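Local coordinates for oxidoreductase, Gfo/Idh/MocA family (Vibrio cholerae, PDB 1XEA), which probably binds a nicotinamide dinucleotide cofactor in its Rossmann-type domain and uses it to oxidise or reduce a substrate that remains unidentified, at residues 75-80 with 95-100; 122-127 with 286-291; 149-154 with 168-173; 238-243 with 264-269. All coordinates share one frame; numbering follows the deposited sequence.

Contact 1 (75-80 with 95-100)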
loop_
_atom_site.group_PDB
_atom_site.type_symbol
_atom_site.label_atom_id
_atom_site.label_comp_id
_atom_site.label_asym_id
_atom_site.label_seq_id
_atom_site.Cartn_x
_atom_site.Cartn_y
_atom_site.Cartn_z
ATOM N N VAL A 75 -3.534 -41.526 -11.594
ATOM C CA VAL A 75 -2.685 -42.294 -12.484
ATOM C C VAL A 75 -1.244 -42.214 -12.014
ATOM O O VAL A 75 -0.369 -42.878 -12.565
ATOM C CB VAL A 75 -2.755 -41.740 -13.905
ATOM C CG1 VAL A 75 -2.131 -42.708 -14.866
ATOM C CG2 VAL A 75 -4.190 -41.450 -14.272
ATOM N N HIS A 76 -0.998 -41.402 -10.993
ATOM C CA HIS A 76 0.357 -41.251 -10.486
ATOM C C HIS A 76 0.976 -42.589 -10.082
ATOM O O HIS A 76 1.988 -42.997 -10.647
ATOM C CB HIS A 76 0.397 -40.293 -9.287
ATOM C CG HIS A 76 0.038 -38.877 -9.615
ATOM N ND1 HIS A 76 0.256 -38.314 -10.855
ATOM C CD2 HIS A 76 -0.476 -37.891 -8.841
ATOM C CE1 HIS A 76 -0.110 -37.044 -10.829
ATOM N NE2 HIS A 76 -0.557 -36.763 -9.619
ATOM N N SER A 77 0.368 -43.267 -9.110
ATOM C CA SER A 77 0.892 -44.550 -8.629
ATOM C C SER A 77 1.326 -45.470 -9.754
ATOM O O SER A 77 2.428 -46.018 -9.736
ATOM C CB SER A 77 -0.144 -45.277 -7.770
ATOM O OG SER A 77 -0.241 -44.677 -6.494
ATOM N N THR A 78 0.450 -45.641 -10.731
ATOM C CA THR A 78 0.754 -46.500 -11.852
ATOM C C THR A 78 2.039 -46.042 -12.509
ATOM O O THR A 78 3.070 -46.704 -12.414
ATOM C CB THR A 78 -0.373 -46.459 -12.870
ATOM O OG1 THR A 78 -1.611 -46.746 -12.213
ATOM C CG2 THR A 78 -0.135 -47.478 -13.968
ATOM N N LEU A 79 1.977 -44.890 -13.161
ATOM C CA LEU A 79 3.138 -44.334 -13.840
ATOM C C LEU A 79 4.382 -44.316 -12.959
ATOM O O LEU A 79 5.443 -44.803 -13.349
ATOM C CB LEU A 79 2.822 -42.918 -14.315
ATOM C CG LEU A 79 1.696 -42.808 -15.344
ATOM C CD1 LEU A 79 1.407 -41.352 -15.610
ATOM C CD2 LEU A 79 2.081 -43.522 -16.625
ATOM N N ALA A 80 4.248 -43.749 -11.767
ATOM C CA ALA A 80 5.363 -43.661 -10.834
ATOM C C ALA A 80 6.026 -45.019 -10.631
ATOM O O ALA A 80 7.200 -45.205 -10.960
ATOM C CB ALA A 80 4.876 -43.115 -9.495
ATOM N N PRO A 95 -0.385 -33.535 -5.903
ATOM C CA PRO A 95 0.004 -34.456 -4.830
ATOM C C PRO A 95 0.571 -35.768 -5.383
ATOM O O PRO A 95 0.317 -36.125 -6.537
ATOM C CB PRO A 95 -1.307 -34.654 -4.079
ATOM C CG PRO A 95 -2.306 -34.654 -5.192
ATOM C CD PRO A 95 -1.851 -33.497 -6.053
ATOM N N LEU A 96 1.338 -36.483 -4.562
ATOM C CA LEU A 96 1.931 -37.754 -4.982
ATOM C C LEU A 96 0.831 -38.771 -5.262
ATOM O O LEU A 96 0.906 -39.553 -6.212
ATOM C CB LEU A 96 2.860 -38.302 -3.893
ATOM C CG LEU A 96 3.488 -39.693 -4.104
ATOM C CD1 LEU A 96 4.310 -39.723 -5.383
ATOM C CD2 LEU A 96 4.366 -40.026 -2.905
ATOM N N ALA A 97 -0.197 -38.745 -4.427
ATOM C CA ALA A 97 -1.305 -39.658 -4.579
ATOM C C ALA A 97 -2.445 -39.201 -3.688
ATOM O O ALA A 97 -2.239 -38.429 -2.751
ATOM C CB ALA A 97 -0.878 -41.072 -4.208
ATOM N N ALA A 98 -3.643 -39.696 -3.985
ATOM C CA ALA A 98 -4.845 -39.345 -3.244
ATOM C C ALA A 98 -4.903 -39.929 -1.842
ATOM O O ALA A 98 -5.841 -39.660 -1.095
ATOM C CB ALA A 98 -6.068 -39.773 -4.033
ATOM N N SER A 99 -3.911 -40.732 -1.476
ATOM C CA SER A 99 -3.897 -41.323 -0.146
ATOM C C SER A 99 -2.480 -41.446 0.372
ATOM O O SER A 99 -1.528 -41.448 -0.405
ATOM C CB SER A 99 -4.552 -42.704 -0.165
ATOM O OG SER A 99 -3.772 -43.629 -0.900
ATOM N N ALA A 100 -2.346 -41.543 1.690
ATOM C CA ALA A 100 -1.035 -41.668 2.311
ATOM C C ALA A 100 -0.497 -43.067 2.070
ATOM O O ALA A 100 0.708 -43.262 1.905
ATOM C CB ALA A 100 -1.128 -41.394 3.804
#
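With its first torsion at -66° (CG anti to the carbonyl carbon) and its second at -29°, the imidazole of His76 swings out from the first turn of helix 76-85 and comes up against the backbone carbonyls of Pro95 and Leu96. CD2 carries the ring contact, 3.0 Å from Pro95 O, and the carbonyl lies oblique to the ring. At the root of the side chain, CB of His76 lies 3.2 Å from Leu96 O, which also meets the ring obliquely. NE2 of His76 comes near Pro95 O as well, but at an angle too poor for a hydrogen bond. Both segments belong to the Rossmann fold: helix 76-85 is the crossover between parallel strands 66-69 and 90-93, and the loop 95-100 leaves the second of these for helix 100-112. Pro95, preceded by a cis peptide bond, closes an Asp-Lys-Pro sequence that probably corresponds to the Glu-Lys-Pro motif of this family. Beyond the histidine, Ser77 OG lies 4.3 Å from Ala97 CB while hydrogen-bonding to Glu102 OE1. The other carboxylate oxygen of Glu102 takes a bond from Ser99 OG, at the N-cap of helix 100-112, and His296 of the long C-terminal helix bonds to Leu96 N.

Contact 2 (122-127 with 286-291)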
loop_
_atom_site.group_PDB
_atom_site.type_symbol
_atom_site.label_atom_id
_atom_site.label_comp_id
_atom_site.label_asym_id
_atom_site.label_seq_id
_atom_site.Cartn_x
_atom_site.Cartn_y
_atom_site.Cartn_z
ATOM N N ASN A 122 6.394 -26.475 -5.485
ATOM C CA ASN A 122 7.032 -25.221 -5.854
ATOM C C ASN A 122 7.145 -24.194 -4.719
ATOM O O ASN A 122 8.114 -23.441 -4.662
ATOM C CB ASN A 122 6.327 -24.605 -7.070
ATOM C CG ASN A 122 4.973 -24.024 -6.736
ATOM O OD1 ASN A 122 4.702 -22.870 -7.054
ATOM N ND2 ASN A 122 4.112 -24.814 -6.106
ATOM N N ARG A 123 6.179 -24.178 -3.806
ATOM C CA ARG A 123 6.211 -23.233 -2.702
ATOM C C ARG A 123 7.360 -23.476 -1.723
ATOM O O ARG A 123 7.386 -22.881 -0.647
ATOM C CB ARG A 123 4.877 -23.252 -1.955
ATOM C CG ARG A 123 4.016 -22.039 -2.186
ATOM C CD ARG A 123 2.551 -22.414 -2.302
ATOM N NE ARG A 123 2.218 -22.851 -3.654
ATOM C CZ ARG A 123 1.420 -22.180 -4.478
ATOM N NH1 ARG A 123 0.860 -21.041 -4.097
ATOM N NH2 ARG A 123 1.196 -22.641 -5.697
ATOM N N ARG A 124 8.298 -24.357 -2.063
ATOM C CA ARG A 124 9.452 -24.591 -1.183
ATOM C C ARG A 124 10.662 -23.905 -1.797
ATOM O O ARG A 124 11.719 -23.829 -1.177
ATOM C CB ARG A 124 9.792 -26.075 -1.060
ATOM C CG ARG A 124 8.837 -26.909 -0.245
ATOM C CD ARG A 124 9.401 -28.319 -0.079
ATOM N NE ARG A 124 8.369 -29.234 0.398
ATOM C CZ ARG A 124 8.482 -30.558 0.422
ATOM N NH1 ARG A 124 9.597 -31.137 -0.006
ATOM N NH2 ARG A 124 7.469 -31.298 0.861
ATOM N N HIS A 125 10.489 -23.422 -3.026
ATOM C CA HIS A 125 11.548 -22.766 -3.785
ATOM C C HIS A 125 11.204 -21.345 -4.202
ATOM O O HIS A 125 11.670 -20.866 -5.239
ATOM C CB HIS A 125 11.840 -23.571 -5.041
ATOM C CG HIS A 125 12.125 -25.007 -4.766
ATOM N ND1 HIS A 125 13.375 -25.456 -4.401
ATOM C CD2 HIS A 125 11.302 -26.081 -4.702
ATOM C CE1 HIS A 125 13.310 -26.744 -4.119
ATOM N NE2 HIS A 125 12.063 -27.146 -4.292
ATOM N N ILE A 126 10.375 -20.667 -3.423
ATOM C CA ILE A 126 10.019 -19.304 -3.775
ATOM C C ILE A 126 11.249 -18.430 -3.576
ATOM O O ILE A 126 11.661 -18.166 -2.437
ATOM C CB ILE A 126 8.862 -18.803 -2.917
ATOM C CG1 ILE A 126 7.691 -19.768 -3.060
ATOM C CG2 ILE A 126 8.460 -17.398 -3.347
ATOM C CD1 ILE A 126 7.249 -19.997 -4.488
ATOM N N PRO A 127 11.853 -17.966 -4.687
ATOM C CA PRO A 127 13.053 -17.122 -4.594
ATOM C C PRO A 127 12.977 -15.953 -3.617
ATOM O O PRO A 127 13.889 -15.764 -2.820
ATOM C CB PRO A 127 13.300 -16.688 -6.041
ATOM C CG PRO A 127 11.947 -16.835 -6.702
ATOM C CD PRO A 127 11.375 -18.075 -6.079
ATOM N N THR A 286 17.331 -37.379 2.675
ATOM C CA THR A 286 16.362 -37.987 3.573
ATOM C C THR A 286 15.334 -37.042 4.159
ATOM O O THR A 286 14.144 -37.345 4.154
ATOM C CB THR A 286 17.062 -38.658 4.753
ATOM O OG1 THR A 286 18.002 -39.616 4.264
ATOM C CG2 THR A 286 16.048 -39.344 5.644
ATOM N N HIS A 287 15.795 -35.911 4.683
ATOM C CA HIS A 287 14.887 -34.970 5.313
ATOM C C HIS A 287 13.805 -34.525 4.367
ATOM O O HIS A 287 12.742 -34.092 4.798
ATOM C CB HIS A 287 15.646 -33.758 5.856
ATOM C CG HIS A 287 16.237 -32.874 4.801
ATOM N ND1 HIS A 287 17.297 -33.254 4.005
ATOM C CD2 HIS A 287 15.942 -31.600 4.448
ATOM C CE1 HIS A 287 17.632 -32.252 3.212
ATOM N NE2 HIS A 287 16.825 -31.237 3.461
ATOM N N ILE A 288 14.074 -34.637 3.076
ATOM C CA ILE A 288 13.085 -34.245 2.095
ATOM C C ILE A 288 11.985 -35.295 1.985
ATOM O O ILE A 288 10.799 -34.988 2.141
ATOM C CB ILE A 288 13.740 -34.012 0.745
ATOM C CG1 ILE A 288 14.507 -32.691 0.801
ATOM C CG2 ILE A 288 12.696 -34.003 -0.355
ATOM C CD1 ILE A 288 15.052 -32.252 -0.520
ATOM N N ILE A 289 12.379 -36.535 1.723
ATOM C CA ILE A 289 11.423 -37.626 1.625
ATOM C C ILE A 289 10.494 -37.622 2.843
ATOM O O ILE A 289 9.273 -37.672 2.691
ATOM C CB ILE A 289 12.139 -38.977 1.571
ATOM C CG1 ILE A 289 13.192 -38.962 0.473
ATOM C CG2 ILE A 289 11.140 -40.079 1.337
ATOM C CD1 ILE A 289 14.190 -40.057 0.608
ATOM N N GLU A 290 11.076 -37.563 4.042
ATOM C CA GLU A 290 10.297 -37.559 5.283
ATOM C C GLU A 290 9.267 -36.443 5.314
ATOM O O GLU A 290 8.155 -36.639 5.801
ATOM C CB GLU A 290 11.207 -37.428 6.513
ATOM C CG GLU A 290 11.986 -38.692 6.890
ATOM C CD GLU A 290 12.544 -38.648 8.321
ATOM O OE1 GLU A 290 13.348 -37.729 8.643
ATOM O OE2 GLU A 290 12.175 -39.543 9.132
ATOM N N ARG A 291 9.638 -35.275 4.796
ATOM C CA ARG A 291 8.721 -34.146 4.774
ATOM C C ARG A 291 7.612 -34.461 3.783
ATOM O O ARG A 291 6.437 -34.190 4.036
ATOM C CB ARG A 291 9.450 -32.858 4.371
ATOM C CG ARG A 291 8.528 -31.651 4.237
ATOM C CD ARG A 291 9.269 -30.367 3.882
ATOM N NE ARG A 291 8.334 -29.267 3.634
ATOM C CZ ARG A 291 8.692 -27.998 3.445
ATOM N NH1 ARG A 291 9.970 -27.654 3.476
ATOM N NH2 ARG A 291 7.770 -27.073 3.229
HETATM O O HOH W 1 7.883 -23.944 2.422
#
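The turn that leaves the last strand of the parallel Rossmann sheet meets the first turns of the long C-terminal helix 286-311 here, through a stacked pair of arginines, Arg124 and Arg291. The two guanidinium groups lie flat on one another, their centres 4.0 Å apart and their planes inclined by 27°. The overlap is not symmetric: NE of Arg124 stands 3.2 Å above the middle of the Arg291 group, whereas NE of Arg291 sits toward the rim of the Arg124 group. Both chains are extended from CG to NE and slide past each other in opposite directions, so each guanidinium also rests on the neighbour's methylenes, with Arg124 CD 3.6 Å from Arg291 CZ and Arg291 CD 3.6 Å from Arg124 CZ. Arg124 starts from the end of the short 3-10 segment 122-124, Arg291 from one helical turn beyond His287. Paired arginines of this kind are stable around a shared anion, and Asp173 of helix 160-175 supplies it: OD1 forms salt bridges with both Arg124 NH2 and Arg291 NE, which would offset much of the positive charge in this buried place. Asn292 OD1 adds a hydrogen bond to Arg124 NH2. At the in-plane edge of the Arg291 group, a water accepts from NH2 at 3.2 Å and donates to Arg123 O at 3.3 Å, linking the helix side chain to the turn's backbone. The edge of the Arg124 guanidinium meets an apolar neighbour, with CG2 of Ile288 4.2 Å from NH1.

Contact 3 (149-154 with 168-173)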
loop_
_atom_site.group_PDB
_atom_site.type_symbol
_atom_site.label_atom_id
_atom_site.label_comp_id
_atom_site.label_asym_id
_atom_site.label_seq_id
_atom_site.Cartn_x
_atom_site.Cartn_y
_atom_site.Cartn_z
ATOM N N TRP A 149 0.848 -19.377 6.635
ATOM C CA TRP A 149 0.678 -19.394 5.198
ATOM C C TRP A 149 -0.825 -19.359 4.886
ATOM O O TRP A 149 -1.549 -20.285 5.225
ATOM C CB TRP A 149 1.330 -20.661 4.640
ATOM C CG TRP A 149 1.735 -20.530 3.210
ATOM C CD1 TRP A 149 0.906 -20.348 2.136
ATOM C CD2 TRP A 149 3.064 -20.515 2.698
ATOM N NE1 TRP A 149 1.637 -20.221 0.993
ATOM C CE2 TRP A 149 2.968 -20.320 1.305
ATOM C CE3 TRP A 149 4.334 -20.647 3.279
ATOM C CZ2 TRP A 149 4.093 -20.251 0.482
ATOM C CZ3 TRP A 149 5.446 -20.580 2.458
ATOM C CH2 TRP A 149 5.316 -20.385 1.075
ATOM N N GLU A 150 -1.287 -18.276 4.273
ATOM C CA GLU A 150 -2.689 -18.128 3.899
ATOM C C GLU A 150 -2.817 -18.221 2.374
ATOM O O GLU A 150 -2.050 -17.599 1.635
ATOM C CB GLU A 150 -3.221 -16.765 4.354
ATOM C CG GLU A 150 -3.180 -16.531 5.860
ATOM C CD GLU A 150 -3.739 -15.172 6.276
ATOM O OE1 GLU A 150 -4.919 -14.886 5.972
ATOM O OE2 GLU A 150 -2.992 -14.391 6.913
ATOM N N LYS A 151 -3.779 -19.003 1.908
ATOM C CA LYS A 151 -4.014 -19.135 0.480
ATOM C C LYS A 151 -5.515 -19.216 0.340
ATOM O O LYS A 151 -6.112 -20.257 0.617
ATOM C CB LYS A 151 -3.370 -20.403 -0.068
ATOM C CG LYS A 151 -3.358 -20.462 -1.584
ATOM C CD LYS A 151 -2.745 -21.763 -2.082
ATOM C CE LYS A 151 -2.547 -21.725 -3.586
ATOM N NZ LYS A 151 -3.822 -21.454 -4.303
ATOM N N HIS A 152 -6.125 -18.117 -0.085
ATOM C CA HIS A 152 -7.572 -18.067 -0.207
ATOM C C HIS A 152 -8.046 -17.963 -1.652
ATOM O O HIS A 152 -7.295 -17.551 -2.534
ATOM C CB HIS A 152 -8.130 -16.886 0.606
ATOM C CG HIS A 152 -7.594 -16.792 2.007
ATOM N ND1 HIS A 152 -7.251 -17.897 2.757
ATOM C CD2 HIS A 152 -7.373 -15.719 2.804
ATOM C CE1 HIS A 152 -6.841 -17.509 3.953
ATOM N NE2 HIS A 152 -6.906 -16.192 4.007
ATOM N N ARG A 153 -9.294 -18.366 -1.878
ATOM C CA ARG A 153 -9.940 -18.317 -3.193
ATOM C C ARG A 153 -11.295 -17.650 -3.005
ATOM O O ARG A 153 -11.867 -17.668 -1.913
ATOM C CB ARG A 153 -10.197 -19.723 -3.756
ATOM C CG ARG A 153 -8.992 -20.472 -4.277
ATOM C CD ARG A 153 -9.035 -20.632 -5.795
ATOM N NE ARG A 153 -7.706 -20.927 -6.346
ATOM C CZ ARG A 153 -6.989 -22.009 -6.049
ATOM N NH1 ARG A 153 -7.475 -22.914 -5.209
ATOM N NH2 ARG A 153 -5.782 -22.175 -6.576
ATOM N N HIS A 154 -11.807 -17.069 -4.080
ATOM C CA HIS A 154 -13.109 -16.426 -4.049
ATOM C C HIS A 154 -14.161 -17.380 -4.609
ATOM O O HIS A 154 -14.020 -17.883 -5.724
ATOM C CB HIS A 154 -13.094 -15.157 -4.891
ATOM C CG HIS A 154 -14.455 -14.588 -5.145
ATOM N ND1 HIS A 154 -15.324 -14.256 -4.128
ATOM C CD2 HIS A 154 -15.085 -14.265 -6.299
ATOM C CE1 HIS A 154 -16.428 -13.747 -4.645
ATOM N NE2 HIS A 154 -16.309 -13.740 -5.960
ATOM N N PHE A 168 -5.080 -27.376 -0.383
ATOM C CA PHE A 168 -4.608 -27.114 0.974
ATOM C C PHE A 168 -3.215 -27.667 1.222
ATOM O O PHE A 168 -2.461 -27.155 2.051
ATOM C CB PHE A 168 -5.574 -27.716 1.991
ATOM C CG PHE A 168 -5.295 -27.302 3.395
ATOM C CD1 PHE A 168 -5.501 -25.984 3.794
ATOM C CD2 PHE A 168 -4.814 -28.222 4.325
ATOM C CE1 PHE A 168 -5.234 -25.582 5.104
ATOM C CE2 PHE A 168 -4.541 -27.833 5.641
ATOM C CZ PHE A 168 -4.750 -26.507 6.037
ATOM N N ILE A 169 -2.871 -28.719 0.494
ATOM C CA ILE A 169 -1.564 -29.333 0.653
ATOM C C ILE A 169 -0.465 -28.322 0.355
ATOM O O ILE A 169 0.645 -28.458 0.842
ATOM C CB ILE A 169 -1.417 -30.558 -0.268
ATOM C CG1 ILE A 169 -0.247 -31.420 0.209
ATOM C CG2 ILE A 169 -1.203 -30.108 -1.702
ATOM C CD1 ILE A 169 -0.338 -32.843 -0.248
ATOM N N HIS A 170 -0.780 -27.311 -0.445
ATOM C CA HIS A 170 0.207 -26.303 -0.761
ATOM C C HIS A 170 0.600 -25.566 0.511
ATOM O O HIS A 170 1.735 -25.665 0.966
ATOM C CB HIS A 170 -0.331 -25.313 -1.785
ATOM C CG HIS A 170 -0.036 -25.690 -3.199
ATOM N ND1 HIS A 170 1.229 -26.029 -3.628
ATOM C CD2 HIS A 170 -0.839 -25.788 -4.285
ATOM C CE1 HIS A 170 1.192 -26.325 -4.914
ATOM N NE2 HIS A 170 -0.053 -26.187 -5.338
ATOM N N PRO A 171 -0.339 -24.824 1.120
ATOM C CA PRO A 171 0.025 -24.105 2.347
ATOM C C PRO A 171 0.439 -25.017 3.497
ATOM O O PRO A 171 1.352 -24.696 4.258
ATOM C CB PRO A 171 -1.237 -23.302 2.665
ATOM C CG PRO A 171 -2.328 -24.144 2.106
ATOM C CD PRO A 171 -1.757 -24.597 0.782
ATOM N N LEU A 172 -0.232 -26.159 3.605
ATOM C CA LEU A 172 0.062 -27.106 4.663
ATOM C C LEU A 172 1.527 -27.552 4.626
ATOM O O LEU A 172 2.245 -27.444 5.625
ATOM C CB LEU A 172 -0.852 -28.326 4.554
ATOM C CG LEU A 172 -0.757 -29.307 5.733
ATOM C CD1 LEU A 172 -1.324 -28.650 6.989
ATOM C CD2 LEU A 172 -1.507 -30.578 5.402
ATOM N N ASP A 173 1.965 -28.051 3.474
ATOM C CA ASP A 173 3.341 -28.500 3.316
ATOM C C ASP A 173 4.335 -27.360 3.499
ATOM O O ASP A 173 5.343 -27.506 4.195
ATOM C CB ASP A 173 3.572 -29.104 1.932
ATOM C CG ASP A 173 5.053 -29.369 1.659
ATOM O OD1 ASP A 173 5.614 -30.337 2.206
ATOM O OD2 ASP A 173 5.673 -28.598 0.908
#
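Pro171 and Trp149 make the closest approach, CB of the proline standing 3.7 Å from CD1 of the indole, and the two side chains cross at about a right angle. Pro171 CA adds an off-centre CH-pi contact, 4.2 Å from the centroid of the five-membered ring. Two residues along the strand, Lys151 applies its aliphatic part: CD lies 4.1 Å from Pro171 CD and 4.3 Å from His170 CB. Trp149 and Lys151 both carry CG anti to the backbone N (chi1 -156° and -169°), which sends the two side chains from one face of the strand to the helix. In the C-terminal alpha/beta domain this is helix 160-175 packed on the large mixed sheet, the axes of strand 149-152 and helix 168-173 approaching to 8.1 Å and running antiparallel at 168°. The helix is kinked here, since the backbone nitrogens of His170 and Pro171 make no bond to the preceding turn. Further out, Trp149 NE1, next to the CD1 that meets the proline, hydrogen-bonds to Glu224 OE1, which would steady the ring. The strand's opposite face carries a His-carboxylate pair, His152 NE2 giving a hydrogen bond of 3.1 Å to the anti lone pair of Glu150 OE1. Glu150 OE2 forms salt bridges with Arg148 of its own chain and with Arg148 of the second subunit.

Contact 4 (238-243 with 264-269)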
loop_
_atom_site.group_PDB
_atom_site.type_symbol
_atom_site.label_atom_id
_atom_site.label_comp_id
_atom_site.label_asym_id
_atom_site.label_seq_id
_atom_site.Cartn_x
_atom_site.Cartn_y
_atom_site.Cartn_z
ATOM N N ASP A 238 2.569 -10.297 0.452
ATOM C CA ASP A 238 1.221 -10.291 -0.126
ATOM C C ASP A 238 1.208 -10.955 -1.505
ATOM O O ASP A 238 0.169 -11.038 -2.164
ATOM C CB ASP A 238 0.701 -8.849 -0.233
ATOM C CG ASP A 238 1.732 -7.909 -0.816
ATOM O OD1 ASP A 238 2.787 -7.696 -0.179
ATOM O OD2 ASP A 238 1.510 -7.384 -1.920
ATOM N N SER A 239 2.375 -11.413 -1.942
ATOM C CA SER A 239 2.506 -12.089 -3.222
ATOM C C SER A 239 3.890 -12.736 -3.270
ATOM O O SER A 239 4.598 -12.787 -2.261
ATOM C CB SER A 239 2.359 -11.104 -4.386
ATOM O OG SER A 239 3.513 -10.310 -4.558
ATOM N N PHE A 240 4.277 -13.229 -4.439
ATOM C CA PHE A 240 5.577 -13.837 -4.581
ATOM C C PHE A 240 6.621 -12.807 -4.999
ATOM O O PHE A 240 7.800 -13.116 -5.042
ATOM C CB PHE A 240 5.514 -14.978 -5.602
ATOM C CG PHE A 240 4.617 -16.108 -5.192
ATOM C CD1 PHE A 240 3.529 -16.468 -5.982
ATOM C CD2 PHE A 240 4.823 -16.778 -3.979
ATOM C CE1 PHE A 240 2.659 -17.477 -5.567
ATOM C CE2 PHE A 240 3.954 -17.792 -3.553
ATOM C CZ PHE A 240 2.865 -18.142 -4.345
ATOM N N THR A 241 6.214 -11.573 -5.275
ATOM C CA THR A 241 7.187 -10.580 -5.724
ATOM C C THR A 241 7.396 -9.431 -4.764
ATOM O O THR A 241 8.440 -8.790 -4.775
ATOM C CB THR A 241 6.783 -9.988 -7.089
ATOM O OG1 THR A 241 5.666 -9.106 -6.921
ATOM C CG2 THR A 241 6.405 -11.097 -8.038
ATOM N N GLN A 242 6.392 -9.173 -3.939
ATOM C CA GLN A 242 6.448 -8.085 -2.986
ATOM C C GLN A 242 6.170 -8.511 -1.564
ATOM O O GLN A 242 5.427 -9.470 -1.313
ATOM C CB GLN A 242 5.431 -7.034 -3.368
ATOM C CG GLN A 242 5.918 -6.069 -4.393
ATOM C CD GLN A 242 4.908 -4.976 -4.621
ATOM O OE1 GLN A 242 5.229 -3.917 -5.191
ATOM N NE2 GLN A 242 3.662 -5.221 -4.179
ATOM N N GLY A 243 6.755 -7.762 -0.635
ATOM C CA GLY A 243 6.548 -8.032 0.769
ATOM C C GLY A 243 7.079 -6.898 1.610
ATOM O O GLY A 243 7.838 -6.055 1.130
ATOM N N ALA A 264 9.498 -18.214 -12.663
ATOM C CA ALA A 264 10.630 -18.234 -11.729
ATOM C C ALA A 264 10.243 -17.680 -10.376
ATOM O O ALA A 264 10.642 -18.209 -9.325
ATOM C CB ALA A 264 11.788 -17.432 -12.285
ATOM N N SER A 265 9.475 -16.598 -10.401
ATOM C CA SER A 265 9.046 -15.991 -9.150
ATOM C C SER A 265 8.172 -16.996 -8.391
ATOM O O SER A 265 8.157 -17.006 -7.158
ATOM C CB SER A 265 8.265 -14.712 -9.407
ATOM O OG SER A 265 6.914 -15.004 -9.638
ATOM N N LYS A 266 7.453 -17.846 -9.129
ATOM C CA LYS A 266 6.616 -18.852 -8.493
ATOM C C LYS A 266 7.428 -20.084 -8.122
ATOM O O LYS A 266 6.880 -21.162 -7.875
ATOM C CB LYS A 266 5.462 -19.254 -9.395
ATOM C CG LYS A 266 4.491 -18.137 -9.690
ATOM C CD LYS A 266 3.123 -18.698 -10.096
ATOM C CE LYS A 266 2.257 -17.607 -10.677
ATOM N NZ LYS A 266 2.151 -16.447 -9.775
ATOM N N GLY A 267 8.745 -19.899 -8.085
ATOM C CA GLY A 267 9.666 -20.961 -7.716
ATOM C C GLY A 267 9.805 -22.160 -8.638
ATOM O O GLY A 267 10.473 -23.131 -8.288
ATOM N N PHE A 268 9.198 -22.121 -9.816
ATOM C CA PHE A 268 9.320 -23.261 -10.698
ATOM C C PHE A 268 10.734 -23.484 -11.193
ATOM O O PHE A 268 11.249 -24.592 -11.080
ATOM C CB PHE A 268 8.334 -23.157 -11.858
ATOM C CG PHE A 268 6.904 -23.407 -11.453
ATOM C CD1 PHE A 268 6.162 -22.425 -10.789
ATOM C CD2 PHE A 268 6.306 -24.633 -11.704
ATOM C CE1 PHE A 268 4.839 -22.664 -10.388
ATOM C CE2 PHE A 268 4.991 -24.873 -11.305
ATOM C CZ PHE A 268 4.257 -23.883 -10.643
ATOM N N ASP A 269 11.380 -22.450 -11.717
ATOM C CA ASP A 269 12.752 -22.612 -12.196
ATOM C C ASP A 269 13.651 -23.162 -11.091
ATOM O O ASP A 269 14.461 -24.049 -11.332
ATOM C CB ASP A 269 13.324 -21.275 -12.692
ATOM C CG ASP A 269 12.591 -20.740 -13.918
ATOM O OD1 ASP A 269 13.069 -19.758 -14.534
ATOM O OD2 ASP A 269 11.524 -21.290 -14.273
#
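Phe240 and Lys266 cross at about a right angle, the lysine coming to the edge of the aromatic ring and not over its face. NZ lies near the ring plane, 4.0 Å from Phe240 CD1, while CG of the same lysine is 4.2 Å from that carbon. The bend at chi4 (-53°) turns NZ back toward the phenyl group. The charge of Lys266 is engaged across a subunit boundary, in a salt bridge with Asp258 OD1 of the third subunit and a cation-pi contact with Trp259 of that subunit. At the root of the aromatic side chain, Phe240 CB packs on the backbone carbonyl of Ser265, 3.7 Å from its O, and this carbonyl lies oblique to the ring. Thr241 adds its methyl, CG2 being 4.3 Å from Ser265 OG, which hydrogen-bonds to Met262 O within its own helix. Phe240 also touches Arg123 and Ile126 with its ring. Each backbone is shaped by local hydrogen bonds. Ser239 OG accepts from Thr241 N at 3.1 Å and from Gln242 N at 3.2 Å, so one hydroxyl holds the loop that presents Phe240. On the other side, Gly267 N bonds to Ala264 O at 2.8 Å, and Gly267 has the positive phi of 67° of a C-prime residue. The arrangement thus sets an ST motif, in the turn between antiparallel strands 233-237 and 242-247, against the Schellman motif that ends helix 262-265 just before helix 268-281.

Contact 1 lies in the Rossmann domain and closes before the others open; contact 2 closes a long loop of the chain inside which contacts 3 and 4 follow in series. Contacts 2, 3 and 4 gather where the two domains meet, their centres about 15 to 16 Å apart, whereas the centre of contact 1 is about 27 Å from that of contact 4, on the opposite side of the chain's centre. Asp173 and Arg123 tie contact 2 to contact 3, and Arg123 reaches on to Phe240 of contact 4. Contacts 3 and 4 share the mixed sheet, which faces other subunits. Helix 286-311, reached from contacts 1, 2 and 3, thus connects the presumed cofactor-binding domain with the sheet domain.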